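Local atomic coordinates of DNA repair and recombination protein RadB (Thermococcus kodakarensis, PDB entry 2CVH), a protein that probably takes part in DNA repair and homologous recombination, binding DNA and ATP, with very weak ATPase activity and no strand exchange of its own. Residues A[21-32]-A[175-184]; A[185-194]-A[204-212]. All coordinates share one frame; numbering follows the deposited sequence.

One mixed sheet passes through both contacts, and their difference illustrates how chemistry follows place in a fold. Interaction 1, mostly buried near the chain's centre, pairs two parallel strands remote in sequence by a backbone ladder, with water-bridged and charged groups beside its apolar contacts; it also takes in the phosphate-binding loop. Interaction 2, farther out and only partly buried, is an antiparallel hairpin, with CH-pi and aliphatic packing across the strand pair. Strands 178-184 and 190-197 are sheet neighbours, so the contacts adjoin: V194 N lies 2.7 Å from R181 O, a probable hydrogen bond. A second probable bond joins R191 NH2 to A30 O at 2.7 Å, tying the hairpin to the predicted ATP-binding loop.

Interaction 1: A[21-32]-A[175-184]; sequences VLTQVYGPYASG and RCKDILRLDK
R175 begins the contact through its backbone: its carbonyl oxygen faces CB of L22, and a water links it to L22 N. Next, C176 lays SG against the CB atoms of L22 and Q24, at 3.9 Å from each. At D178 the parallel ladder takes hold, with Q24 N donating to D178 O. The D178 carboxylate and the T23 hydroxyl share a second water, which donates to both OD2 and OG1, while OD2 also pairs with R199. I179 sends CG2 to the edge of the Y26 ring, 3.6 Å from CE1, and brings CG2 and CD1 up to Q24 NE2. L180 bonds through both its backbone N-H and its carbonyl: L180 N donates to Q24 O, and L180 O accepts from Y26 N.

R181 crosses the Y26 ring, with CA over one face and CG 3.5 Å from CZ. The ring is directed there by a first torsion of 75°, which sets CG between the backbone N and carbonyl carbon. E196 receives both the Y26 hydroxyl and R181 NH1, whereas R181 NE and NH2 grip OD2 of D183 side-on. With an alanine in place of Y26, the R181 stem and I179 CG2 would probably border a gap, and E196 would lose one hydrogen-bond donor. L182 N continues the ladder to Y26 O; its side chain wedges CG against V25 CG1 (3.8 Å) and CD1 against C of G32 (3.6 Å). K184, extended beyond CG, slides past P28 and makes a weak bond from NZ to Y29 O (2.9 Å). Strand 22-26, then the loop G27-G32 with its type II turn from P28 to S31, then helix 33-44 with G32 as N-cap is the Walker A P-loop arrangement of RecA-like ATPases, consistent with the predicted ATP site.

Interaction 2: A[185-194]-A[204-212]; sequences LPKPGLRVAV and GLMAYFRIT
R191 presses CB down onto the ring of F209, 3.5 Å from its centroid and 20° off the normal, in a CH-pi contact. The ring is swung across to its neighbour by a first torsion of 66°, and its CE1 corner reaches the small A193 methyl. Further along this face the R191 chain bends at chi2, and CD1 of I211 packs 3.7 Å from NE. The A193 methyl touches L9 of helix 7-12, and A207 touches S8 and L12.

The two strands form a beta hairpin that extends the parallel RecA-type core with antiparallel strands; backbone bonds such as A193 N to A207 O (2.8 Å) set the register. On the other face, V192 and Y208 lie side by side in a non-hydrogen-bonded pair. CG2 of V192 fills the hollow between the Y208 ring, over whose face it sits 3.9 Å from the centroid, and CB of M206 (3.7 Å). The L185 side chain meets that of Y208 at about a right angle, its CD1 at the edge of the ring. V194 and M206 repeat the side-by-side fit, CG2 to CE 4.0 Å. At G189, where phi is positive, a CB would probably lie too close to I211 O.

Interaction 1: A[21-32]-A[175-184]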
loop_
_atom_site.group_PDB
_atom_site.type_symbol
_atom_site.label_atom_id
_atom_site.label_comp_id
_atom_site.label_asym_id
_atom_site.label_seq_id
_atom_site.Cartn_x
_atom_site.Cartn_y
_atom_site.Cartn_z
ATOM N N VAL A 21 -10.148 2.628 -6.319
ATOM C CA VAL A 21 -10.246 3.146 -4.949
ATOM C C VAL A 21 -8.877 3.138 -4.288
ATOM O O VAL A 21 -7.928 2.516 -4.803
ATOM C CB VAL A 21 -11.260 2.349 -4.055
ATOM C CG1 VAL A 21 -12.668 2.381 -4.680
ATOM C CG2 VAL A 21 -10.806 0.941 -3.852
ATOM N N LEU A 22 -8.739 3.946 -3.239
ATOM C CA LEU A 22 -7.500 4.005 -2.499
ATOM C C LEU A 22 -7.656 3.112 -1.276
ATOM O O LEU A 22 -8.615 3.255 -0.516
ATOM C CB LEU A 22 -7.172 5.409 -2.027
ATOM C CG LEU A 22 -6.951 6.565 -3.006
ATOM C CD1 LEU A 22 -6.004 7.557 -2.355
ATOM C CD2 LEU A 22 -6.370 6.107 -4.310
ATOM N N THR A 23 -6.802 2.100 -1.180
ATOM C CA THR A 23 -6.801 1.215 -0.035
ATOM C C THR A 23 -5.567 1.608 0.763
ATOM O O THR A 23 -4.473 1.704 0.208
ATOM C CB THR A 23 -6.686 -0.269 -0.425
ATOM O OG1 THR A 23 -7.814 -0.659 -1.227
ATOM C CG2 THR A 23 -6.650 -1.154 0.849
ATOM N N GLN A 24 -5.759 2.009 2.014
ATOM C CA GLN A 24 -4.621 2.329 2.866
ATOM C C GLN A 24 -4.221 1.009 3.525
ATOM O O GLN A 24 -5.080 0.176 3.854
ATOM C CB GLN A 24 -4.993 3.338 3.959
ATOM C CG GLN A 24 -3.926 3.457 5.045
ATOM C CD GLN A 24 -4.262 4.429 6.163
ATOM O OE1 GLN A 24 -3.385 5.112 6.681
ATOM N NE2 GLN A 24 -5.513 4.496 6.538
ATOM N N VAL A 25 -2.927 0.756 3.604
ATOM C CA VAL A 25 -2.435 -0.443 4.272
ATOM C C VAL A 25 -1.428 0.155 5.206
ATOM O O VAL A 25 -0.478 0.766 4.762
ATOM C CB VAL A 25 -1.748 -1.465 3.334
ATOM C CG1 VAL A 25 -1.238 -2.656 4.160
ATOM C CG2 VAL A 25 -2.730 -1.980 2.307
ATOM N N TYR A 26 -1.685 0.086 6.503
ATOM C CA TYR A 26 -0.752 0.672 7.439
ATOM C C TYR A 26 -0.348 -0.290 8.575
ATOM O O TYR A 26 -1.060 -1.244 8.896
ATOM C CB TYR A 26 -1.312 2.004 7.962
ATOM C CG TYR A 26 -2.424 1.861 8.982
ATOM C CD1 TYR A 26 -3.743 1.673 8.589
ATOM C CD2 TYR A 26 -2.133 1.867 10.344
ATOM C CE1 TYR A 26 -4.741 1.486 9.518
ATOM C CE2 TYR A 26 -3.115 1.683 11.284
ATOM C CZ TYR A 26 -4.414 1.491 10.866
ATOM O OH TYR A 26 -5.370 1.280 11.813
ATOM N N GLY A 27 0.795 -0.005 9.183
ATOM C CA GLY A 27 1.314 -0.830 10.256
ATOM C C GLY A 27 2.777 -0.492 10.458
ATOM O O GLY A 27 3.308 0.353 9.738
ATOM N N PRO A 28 3.455 -1.112 11.439
ATOM C CA PRO A 28 4.873 -0.868 11.728
ATOM C C PRO A 28 5.802 -1.518 10.697
ATOM O O PRO A 28 5.345 -2.230 9.791
ATOM C CB PRO A 28 5.041 -1.499 13.107
ATOM C CG PRO A 28 4.141 -2.673 13.036
ATOM C CD PRO A 28 2.899 -2.137 12.341
ATOM N N TYR A 29 7.098 -1.265 10.806
ATOM C CA TYR A 29 8.028 -1.867 9.856
ATOM C C TYR A 29 8.014 -3.369 10.050
ATOM O O TYR A 29 7.751 -3.851 11.147
ATOM C CB TYR A 29 9.431 -1.287 10.020
ATOM C CG TYR A 29 9.456 0.172 9.653
ATOM C CD1 TYR A 29 9.321 1.157 10.631
ATOM C CD2 TYR A 29 9.571 0.576 8.321
ATOM C CE1 TYR A 29 9.303 2.510 10.298
ATOM C CE2 TYR A 29 9.552 1.927 7.978
ATOM C CZ TYR A 29 9.418 2.887 8.971
ATOM O OH TYR A 29 9.415 4.226 8.651
ATOM N N ALA A 30 8.223 -4.108 8.970
ATOM C CA ALA A 30 8.195 -5.567 9.021
ATOM C C ALA A 30 6.794 -6.096 9.349
ATOM O O ALA A 30 6.620 -7.296 9.595
ATOM C CB ALA A 30 9.222 -6.100 10.014
ATOM N N SER A 31 5.788 -5.211 9.311
ATOM C CA SER A 31 4.400 -5.619 9.573
ATOM C C SER A 31 3.953 -6.402 8.355
ATOM O O SER A 31 2.983 -7.163 8.420
ATOM C CB SER A 31 3.481 -4.403 9.772
ATOM O OG SER A 31 3.398 -3.572 8.605
ATOM N N GLY A 32 4.644 -6.177 7.229
ATOM C CA GLY A 32 4.323 -6.883 6.001
ATOM C C GLY A 32 3.611 -6.034 4.962
ATOM O O GLY A 32 3.179 -6.564 3.936
ATOM N N ARG A 175 -10.610 9.377 2.379
ATOM C CA ARG A 175 -10.031 9.500 1.045
ATOM C C ARG A 175 -9.769 8.059 0.596
ATOM O O ARG A 175 -9.802 7.744 -0.600
ATOM C CB ARG A 175 -8.704 10.258 1.101
ATOM C CG ARG A 175 -8.642 11.481 0.210
ATOM C CD ARG A 175 -9.460 12.626 0.778
ATOM N NE ARG A 175 -9.430 13.819 -0.070
ATOM C CZ ARG A 175 -9.292 15.059 0.394
ATOM N NH1 ARG A 175 -9.162 15.271 1.701
ATOM N NH2 ARG A 175 -9.305 16.090 -0.445
ATOM N N CYS A 176 -9.497 7.202 1.578
ATOM C CA CYS A 176 -9.236 5.794 1.346
ATOM C C CYS A 176 -10.479 5.031 1.742
ATOM O O CYS A 176 -10.872 5.023 2.902
ATOM C CB CYS A 176 -8.023 5.336 2.158
ATOM S SG CYS A 176 -6.463 6.171 1.691
ATOM N N LYS A 177 -11.146 4.467 0.747
ATOM C CA LYS A 177 -12.368 3.713 0.965
ATOM C C LYS A 177 -12.129 2.417 1.716
ATOM O O LYS A 177 -12.984 1.964 2.476
ATOM C CB LYS A 177 -13.049 3.426 -0.375
ATOM C CG LYS A 177 -14.283 4.298 -0.658
ATOM C CD LYS A 177 -14.010 5.764 -0.392
ATOM C CE LYS A 177 -15.212 6.622 -0.653
ATOM N NZ LYS A 177 -14.867 8.007 -0.221
ATOM N N ASP A 178 -10.990 1.793 1.460
ATOM C CA ASP A 178 -10.642 0.545 2.115
ATOM C C ASP A 178 -9.411 0.793 2.976
ATOM O O ASP A 178 -8.509 1.548 2.585
ATOM C CB ASP A 178 -10.362 -0.544 1.080
ATOM C CG ASP A 178 -11.551 -0.834 0.196
ATOM O OD1 ASP A 178 -12.655 -0.369 0.539
ATOM O OD2 ASP A 178 -11.381 -1.532 -0.833
ATOM N N ILE A 179 -9.393 0.198 4.166
ATOM C CA ILE A 179 -8.287 0.381 5.089
ATOM C C ILE A 179 -7.971 -0.943 5.763
ATOM O O ILE A 179 -8.860 -1.598 6.329
ATOM C CB ILE A 179 -8.612 1.443 6.181
ATOM C CG1 ILE A 179 -8.994 2.784 5.531
ATOM C CG2 ILE A 179 -7.415 1.639 7.113
ATOM C CD1 ILE A 179 -9.006 3.969 6.487
ATOM N N LEU A 180 -6.710 -1.345 5.667
ATOM C CA LEU A 180 -6.234 -2.574 6.273
ATOM C C LEU A 180 -5.132 -2.236 7.276
ATOM O O LEU A 180 -4.179 -1.497 6.960
ATOM C CB LEU A 180 -5.645 -3.494 5.210
ATOM C CG LEU A 180 -6.426 -4.605 4.538
ATOM C CD1 LEU A 180 -5.495 -5.273 3.530
ATOM C CD2 LEU A 180 -6.895 -5.607 5.558
ATOM N N ARG A 181 -5.257 -2.771 8.490
ATOM C CA ARG A 181 -4.241 -2.544 9.518
ATOM C C ARG A 181 -3.482 -3.868 9.630
ATOM O O ARG A 181 -4.104 -4.943 9.639
ATOM C CB ARG A 181 -4.881 -2.212 10.869
ATOM C CG ARG A 181 -3.868 -1.799 11.931
ATOM C CD ARG A 181 -4.503 -1.625 13.323
ATOM N NE ARG A 181 -4.753 -2.902 13.989
ATOM C CZ ARG A 181 -5.906 -3.253 14.560
ATOM N NH1 ARG A 181 -6.942 -2.419 14.552
ATOM N NH2 ARG A 181 -6.027 -4.438 15.162
ATOM N N LEU A 182 -2.155 -3.816 9.639
ATOM C CA LEU A 182 -1.405 -5.048 9.759
ATOM C C LEU A 182 -0.717 -5.044 11.116
ATOM O O LEU A 182 -0.085 -4.060 11.499
ATOM C CB LEU A 182 -0.372 -5.168 8.640
ATOM C CG LEU A 182 -0.782 -4.983 7.183
ATOM C CD1 LEU A 182 0.406 -5.376 6.340
ATOM C CD2 LEU A 182 -1.979 -5.821 6.797
ATOM N N ASP A 183 -0.903 -6.113 11.876
ATOM C CA ASP A 183 -0.266 -6.196 13.183
ATOM C C ASP A 183 0.622 -7.413 13.241
ATOM O O ASP A 183 0.350 -8.424 12.566
ATOM C CB ASP A 183 -1.315 -6.331 14.293
ATOM C CG ASP A 183 -2.221 -5.130 14.391
ATOM O OD1 ASP A 183 -1.732 -3.978 14.367
ATOM O OD2 ASP A 183 -3.435 -5.359 14.484
ATOM N N LYS A 184 1.624 -7.348 14.119
ATOM C CA LYS A 184 2.558 -8.464 14.314
ATOM C C LYS A 184 2.127 -9.394 15.439
ATOM O O LYS A 184 1.777 -8.916 16.514
ATOM C CB LYS A 184 3.929 -7.937 14.704
ATOM C CG LYS A 184 4.579 -7.059 13.711
ATOM C CD LYS A 184 5.901 -6.601 14.242
ATOM C CE LYS A 184 6.635 -5.792 13.207
ATOM N NZ LYS A 184 7.871 -5.171 13.751
HETATM O O HOH W 1 -10.819 5.958 -2.284
HETATM O O HOH W 2 -9.136 -2.867 -1.661
#

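Interaction 2: A[185-194]-A[204-212]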
loop_
_atom_site.group_PDB
_atom_site.type_symbol
_atom_site.label_atom_id
_atom_site.label_comp_id
_atom_site.label_asym_id
_atom_site.label_seq_id
_atom_site.Cartn_x
_atom_site.Cartn_y
_atom_site.Cartn_z
ATOM N N LEU A 185 2.102 -10.700 15.193
ATOM C CA LEU A 185 1.809 -11.658 16.259
ATOM C C LEU A 185 3.192 -11.995 16.855
ATOM O O LEU A 185 4.197 -11.898 16.156
ATOM C CB LEU A 185 1.061 -12.874 15.722
ATOM C CG LEU A 185 -0.407 -12.548 15.350
ATOM C CD1 LEU A 185 -1.188 -13.787 14.973
ATOM C CD2 LEU A 185 -1.105 -11.904 16.505
ATOM N N PRO A 186 3.276 -12.357 18.157
ATOM C CA PRO A 186 4.586 -12.661 18.765
ATOM C C PRO A 186 5.246 -14.016 18.453
ATOM O O PRO A 186 5.568 -14.784 19.349
ATOM C CB PRO A 186 4.303 -12.476 20.254
ATOM C CG PRO A 186 2.955 -13.090 20.377
ATOM C CD PRO A 186 2.201 -12.512 19.161
ATOM N N LYS A 187 5.392 -14.310 17.169
ATOM C CA LYS A 187 6.036 -15.514 16.672
ATOM C C LYS A 187 6.689 -14.944 15.433
ATOM O O LYS A 187 6.107 -14.102 14.774
ATOM C CB LYS A 187 5.032 -16.599 16.287
ATOM C CG LYS A 187 4.216 -17.203 17.448
ATOM C CD LYS A 187 3.058 -16.277 17.873
ATOM C CE LYS A 187 1.842 -17.052 18.396
ATOM N NZ LYS A 187 0.720 -16.136 18.737
ATOM N N PRO A 188 7.922 -15.359 15.118
ATOM C CA PRO A 188 8.638 -14.845 13.939
ATOM C C PRO A 188 7.850 -14.940 12.627
ATOM O O PRO A 188 7.326 -15.995 12.275
ATOM C CB PRO A 188 9.918 -15.675 13.933
ATOM C CG PRO A 188 10.164 -15.918 15.442
ATOM C CD PRO A 188 8.762 -16.276 15.912
ATOM N N GLY A 189 7.682 -13.796 11.966
ATOM C CA GLY A 189 6.941 -13.743 10.706
ATOM C C GLY A 189 5.411 -13.787 10.759
ATOM O O GLY A 189 4.750 -13.602 9.725
ATOM N N LEU A 190 4.850 -14.013 11.949
ATOM C CA LEU A 190 3.395 -14.117 12.151
ATOM C C LEU A 190 2.723 -12.740 12.167
ATOM O O LEU A 190 3.143 -11.828 12.894
ATOM C CB LEU A 190 3.077 -14.846 13.459
ATOM C CG LEU A 190 2.183 -16.088 13.446
ATOM C CD1 LEU A 190 1.533 -16.192 14.788
ATOM C CD2 LEU A 190 1.100 -16.051 12.385
ATOM N N ARG A 191 1.644 -12.620 11.404
ATOM C CA ARG A 191 0.942 -11.350 11.284
ATOM C C ARG A 191 -0.565 -11.538 11.140
ATOM O O ARG A 191 -1.052 -12.631 10.833
ATOM C CB ARG A 191 1.435 -10.630 10.019
ATOM C CG ARG A 191 2.933 -10.386 9.918
ATOM C CD ARG A 191 3.384 -9.327 10.884
ATOM N NE ARG A 191 4.818 -9.080 10.748
ATOM C CZ ARG A 191 5.771 -9.645 11.496
ATOM N NH1 ARG A 191 5.459 -10.508 12.475
ATOM N NH2 ARG A 191 7.047 -9.359 11.245
ATOM N N VAL A 192 -1.297 -10.447 11.314
ATOM C CA VAL A 192 -2.742 -10.482 11.125
ATOM C C VAL A 192 -3.147 -9.141 10.512
ATOM O O VAL A 192 -2.585 -8.098 10.854
ATOM C CB VAL A 192 -3.510 -10.729 12.472
ATOM C CG1 VAL A 192 -3.253 -9.571 13.449
ATOM C CG2 VAL A 192 -5.048 -10.966 12.216
ATOM N N ALA A 193 -4.037 -9.180 9.534
ATOM C CA ALA A 193 -4.522 -7.945 8.934
ATOM C C ALA A 193 -5.976 -7.728 9.430
ATOM O O ALA A 193 -6.745 -8.675 9.563
ATOM C CB ALA A 193 -4.492 -8.045 7.396
ATOM N N VAL A 194 -6.329 -6.494 9.747
ATOM C CA VAL A 194 -7.680 -6.208 10.167
ATOM C C VAL A 194 -8.266 -5.222 9.166
ATOM O O VAL A 194 -7.649 -4.195 8.856
ATOM C CB VAL A 194 -7.720 -5.600 11.582
ATOM C CG1 VAL A 194 -9.170 -5.322 11.998
ATOM C CG2 VAL A 194 -7.067 -6.547 12.583
ATOM N N GLY A 204 -13.912 -5.076 10.542
ATOM C CA GLY A 204 -13.472 -5.662 11.785
ATOM C C GLY A 204 -12.946 -7.079 11.600
ATOM O O GLY A 204 -12.342 -7.626 12.530
ATOM N N LEU A 205 -13.231 -7.701 10.450
ATOM C CA LEU A 205 -12.745 -9.053 10.169
ATOM C C LEU A 205 -11.204 -9.089 10.009
ATOM O O LEU A 205 -10.573 -8.056 9.788
ATOM C CB LEU A 205 -13.467 -9.670 8.973
ATOM C CG LEU A 205 -14.737 -10.490 9.233
ATOM C CD1 LEU A 205 -15.678 -9.747 10.171
ATOM C CD2 LEU A 205 -15.436 -10.805 7.914
ATOM N N MET A 206 -10.621 -10.283 10.142
ATOM C CA MET A 206 -9.169 -10.479 10.112
ATOM C C MET A 206 -8.732 -11.618 9.220
ATOM O O MET A 206 -9.501 -12.525 8.953
ATOM C CB MET A 206 -8.660 -10.875 11.498
ATOM C CG MET A 206 -9.174 -10.027 12.616
ATOM S SD MET A 206 -8.982 -10.874 14.182
ATOM C CE MET A 206 -8.320 -9.508 15.028
ATOM N N ALA A 207 -7.435 -11.621 8.907
ATOM C CA ALA A 207 -6.808 -12.650 8.081
ATOM C C ALA A 207 -5.401 -12.807 8.632
ATOM O O ALA A 207 -4.673 -11.825 8.815
ATOM C CB ALA A 207 -6.743 -12.210 6.619
ATOM N N TYR A 208 -5.049 -14.038 8.971
ATOM C CA TYR A 208 -3.717 -14.340 9.489
ATOM C C TYR A 208 -2.797 -14.685 8.300
ATOM O O TYR A 208 -3.236 -15.289 7.302
ATOM C CB TYR A 208 -3.791 -15.536 10.454
ATOM C CG TYR A 208 -4.508 -15.207 11.743
ATOM C CD1 TYR A 208 -3.877 -14.456 12.738
ATOM C CD2 TYR A 208 -5.849 -15.576 11.934
ATOM C CE1 TYR A 208 -4.571 -14.065 13.892
ATOM C CE2 TYR A 208 -6.552 -15.191 13.090
ATOM C CZ TYR A 208 -5.906 -14.437 14.057
ATOM O OH TYR A 208 -6.583 -14.035 15.186
ATOM N N PHE A 209 -1.538 -14.283 8.380
ATOM C CA PHE A 209 -0.611 -14.616 7.314
ATOM C C PHE A 209 0.789 -14.648 7.911
ATOM O O PHE A 209 0.968 -14.293 9.078
ATOM C CB PHE A 209 -0.741 -13.597 6.147
ATOM C CG PHE A 209 -0.312 -12.175 6.497
ATOM C CD1 PHE A 209 -1.211 -11.275 7.088
ATOM C CD2 PHE A 209 0.970 -11.721 6.183
ATOM C CE1 PHE A 209 -0.835 -9.958 7.350
ATOM C CE2 PHE A 209 1.351 -10.398 6.446
ATOM C CZ PHE A 209 0.441 -9.518 7.031
ATOM N N ARG A 210 1.771 -15.101 7.135
ATOM C CA ARG A 210 3.160 -15.117 7.607
ATOM C C ARG A 210 4.109 -14.592 6.534
ATOM O O ARG A 210 3.866 -14.740 5.349
ATOM C CB ARG A 210 3.596 -16.523 8.082
ATOM C CG ARG A 210 3.379 -17.590 7.072
ATOM C CD ARG A 210 3.675 -18.974 7.597
ATOM N NE ARG A 210 3.116 -19.984 6.693
ATOM C CZ ARG A 210 3.826 -20.717 5.837
ATOM N NH1 ARG A 210 5.143 -20.570 5.748
ATOM N NH2 ARG A 210 3.218 -21.626 5.089
ATOM N N ILE A 211 5.125 -13.872 6.969
ATOM C CA ILE A 211 6.131 -13.339 6.080
ATOM C C ILE A 211 7.181 -14.425 5.960
ATOM O O ILE A 211 7.768 -14.827 6.970
ATOM C CB ILE A 211 6.781 -12.066 6.653
ATOM C CG1 ILE A 211 5.695 -10.959 6.780
ATOM C CG2 ILE A 211 7.994 -11.652 5.763
ATOM C CD1 ILE A 211 6.164 -9.644 7.395
ATOM N N THR A 212 7.360 -14.932 4.745
ATOM C CA THR A 212 8.330 -15.979 4.463
ATOM C C THR A 212 9.267 -15.539 3.335
ATOM O O THR A 212 9.221 -14.397 2.887
ATOM C CB THR A 212 7.654 -17.262 4.005
ATOM O OG1 THR A 212 7.104 -17.068 2.690
ATOM C CG2 THR A 212 6.563 -17.667 4.976
#